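Local coordinates for oxidoreductase, 2OG-Fe oxygenase family protein, putative, expressed (PDB 5XOI), which probably acts as an iron- and 2-oxoglutarate-dependent dioxygenase of the AlkB family, this chain being its oxygenase domain, at residues G12-K17 and E102-K107. Numbering follows the deposited sequence.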
loop_
_atom_site.group_PDB
_atom_site.type_symbol
_atom_site.label_atom_id
_atom_site.label_comp_id
_atom_site.label_asym_id
_atom_site.label_seq_id
_atom_site.Cartn_x
_atom_site.Cartn_y
_atom_site.Cartn_z
ATOM N N GLY A 12 -16.107 1.346 -2.994
ATOM C CA GLY A 12 -15.135 0.589 -2.230
ATOM C C GLY A 12 -13.724 1.127 -2.282
ATOM O O GLY A 12 -12.787 0.403 -1.939
ATOM N N MET A 13 -13.538 2.386 -2.686
ATOM C CA MET A 13 -12.208 2.985 -2.769
ATOM C C MET A 13 -12.222 4.341 -2.075
ATOM O O MET A 13 -12.834 5.292 -2.570
ATOM C CB MET A 13 -11.756 3.122 -4.222
ATOM C CG MET A 13 -10.317 3.577 -4.372
ATOM S SD MET A 13 -9.827 3.488 -6.092
ATOM C CE MET A 13 -8.064 3.807 -5.951
ATOM N N VAL A 14 -11.530 4.423 -0.944
ATOM C CA VAL A 14 -11.539 5.591 -0.076
ATOM C C VAL A 14 -10.099 6.028 0.144
ATOM O O VAL A 14 -9.241 5.203 0.471
ATOM C CB VAL A 14 -12.221 5.280 1.265
ATOM C CG1 VAL A 14 -12.061 6.440 2.239
ATOM C CG2 VAL A 14 -13.693 4.973 1.032
ATOM N N LEU A 15 -9.843 7.325 -0.020
ATOM C CA LEU A 15 -8.550 7.927 0.279
ATOM C C LEU A 15 -8.673 8.736 1.567
ATOM O O LEU A 15 -9.492 9.661 1.653
ATOM C CB LEU A 15 -8.086 8.816 -0.874
ATOM C CG LEU A 15 -6.875 9.713 -0.608
ATOM C CD1 LEU A 15 -5.627 8.881 -0.292
ATOM C CD2 LEU A 15 -6.625 10.589 -1.803
ATOM N N LEU A 16 -7.879 8.374 2.567
ATOM C CA LEU A 16 -7.886 9.037 3.870
ATOM C C LEU A 16 -6.695 9.996 3.898
ATOM O O LEU A 16 -5.541 9.577 4.058
ATOM C CB LEU A 16 -7.825 8.012 5.000
ATOM C CG LEU A 16 -8.967 7.000 5.079
ATOM C CD1 LEU A 16 -8.654 5.774 4.216
ATOM C CD2 LEU A 16 -9.191 6.544 6.506
ATOM N N LYS A 17 -6.971 11.287 3.726
ATOM C CA LYS A 17 -5.891 12.266 3.633
ATOM C C LYS A 17 -5.231 12.472 4.990
ATOM O O LYS A 17 -5.914 12.697 5.994
ATOM C CB LYS A 17 -6.419 13.604 3.107
ATOM C CG LYS A 17 -6.958 13.558 1.686
ATOM C CD LYS A 17 -5.882 13.224 0.667
ATOM C CE LYS A 17 -4.767 14.259 0.670
ATOM N NZ LYS A 17 -3.653 13.914 -0.279
ATOM N N GLU A 102 -17.223 4.379 8.430
ATOM C CA GLU A 102 -18.032 5.453 8.987
ATOM C C GLU A 102 -18.296 6.523 7.937
ATOM O O GLU A 102 -19.419 7.026 7.822
ATOM C CB GLU A 102 -17.338 6.053 10.210
ATOM C CG GLU A 102 -18.076 7.242 10.816
ATOM C CD GLU A 102 -19.403 6.851 11.427
ATOM O OE1 GLU A 102 -19.596 5.646 11.710
ATOM O OE2 GLU A 102 -20.253 7.755 11.626
ATOM N N PHE A 103 -17.270 6.869 7.158
ATOM C CA PHE A 103 -17.446 7.795 6.046
ATOM C C PHE A 103 -18.482 7.271 5.056
ATOM O O PHE A 103 -19.388 8.002 4.647
ATOM C CB PHE A 103 -16.082 8.012 5.383
ATOM C CG PHE A 103 -16.126 8.728 4.070
ATOM C CD1 PHE A 103 -16.469 10.065 4.007
ATOM C CD2 PHE A 103 -15.746 8.080 2.904
ATOM C CE1 PHE A 103 -16.476 10.743 2.797
ATOM C CE2 PHE A 103 -15.755 8.744 1.687
ATOM C CZ PHE A 103 -16.122 10.085 1.634
ATOM N N LEU A 104 -18.354 6.000 4.650
ATOM C CA LEU A 104 -19.301 5.424 3.698
ATOM C C LEU A 104 -20.712 5.355 4.273
ATOM O O LEU A 104 -21.691 5.503 3.530
ATOM C CB LEU A 104 -18.839 4.027 3.270
ATOM C CG LEU A 104 -17.513 3.937 2.483
ATOM C CD1 LEU A 104 -17.028 2.512 2.439
ATOM C CD2 LEU A 104 -17.685 4.452 1.065
ATOM N N ARG A 105 -20.833 5.122 5.584
ATOM C CA ARG A 105 -22.140 5.190 6.238
ATOM C C ARG A 105 -22.759 6.573 6.085
ATOM O O ARG A 105 -23.955 6.711 5.793
ATOM C CB ARG A 105 -21.997 4.863 7.730
ATOM C CG ARG A 105 -22.173 3.421 8.104
ATOM C CD ARG A 105 -22.186 3.258 9.625
ATOM N NE ARG A 105 -20.871 3.417 10.237
ATOM C CZ ARG A 105 -19.961 2.452 10.348
ATOM N NH1 ARG A 105 -20.192 1.228 9.875
ATOM N NH2 ARG A 105 -18.807 2.718 10.925
ATOM N N GLN A 106 -21.963 7.616 6.306
ATOM C CA GLN A 106 -22.533 8.956 6.274
ATOM C C GLN A 106 -22.841 9.411 4.854
ATOM O O GLN A 106 -23.777 10.188 4.648
ATOM C CB GLN A 106 -21.593 9.936 6.978
ATOM C CG GLN A 106 -21.568 9.741 8.499
ATOM C CD GLN A 106 -20.682 10.746 9.201
ATOM O OE1 GLN A 106 -20.520 11.874 8.739
ATOM N NE2 GLN A 106 -20.093 10.337 10.321
ATOM N N LYS A 107 -22.109 8.924 3.865
ATOM C CA LYS A 107 -22.353 9.323 2.489
ATOM C C LYS A 107 -23.461 8.519 1.822
ATOM O O LYS A 107 -23.761 8.760 0.648
ATOM C CB LYS A 107 -21.057 9.203 1.681
ATOM C CG LYS A 107 -19.974 10.199 2.127
ATOM C CD LYS A 107 -20.404 11.646 1.861
ATOM C CE LYS A 107 -20.270 12.517 3.112
ATOM N NZ LYS A 107 -20.997 13.821 2.995
#
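Val14 sets its two methyl groups against Phe103 and Leu104, so that one branched residue of a strand meets two successive residues of a helix. Val14 CG1 lies opposite the backbone N (chi1 172°) and meets the ring obliquely, 4.1 Å from Phe103 CD2. Val14 CG2, beside the backbone N, bridges the pair, 4.0 Å from Leu104 CD2 and 4.2 Å from Phe103 CD2, which brings both valine methyls to the same ring carbon. In Phe103, CG is anti to the backbone N (chi1 169°), whereas in Leu104 it is anti to the carbonyl carbon (chi1 -65°), and from neighbouring helix positions the two groups converge on one valine. No hydrogen bond crosses the interface. On another side of the helix, polar groups pair among themselves: Glu102 OE1 takes both NE and NH2 of Arg105, a side-on salt bridge, while OE2 receives NE2 of Gln106 through its anti lone pair. In the double-stranded beta-helix (jelly-roll) fold of 2-oxoglutarate oxygenases, strand 13-16 runs between 6-10 and 187-190 in the larger sheet, away from the metal site; the last turn of helix 87-106 packs outside it, Phe103 continuing onto Leu6 and Leu104 onto Tyr8 of strand 6-10, at one edge of the sheet.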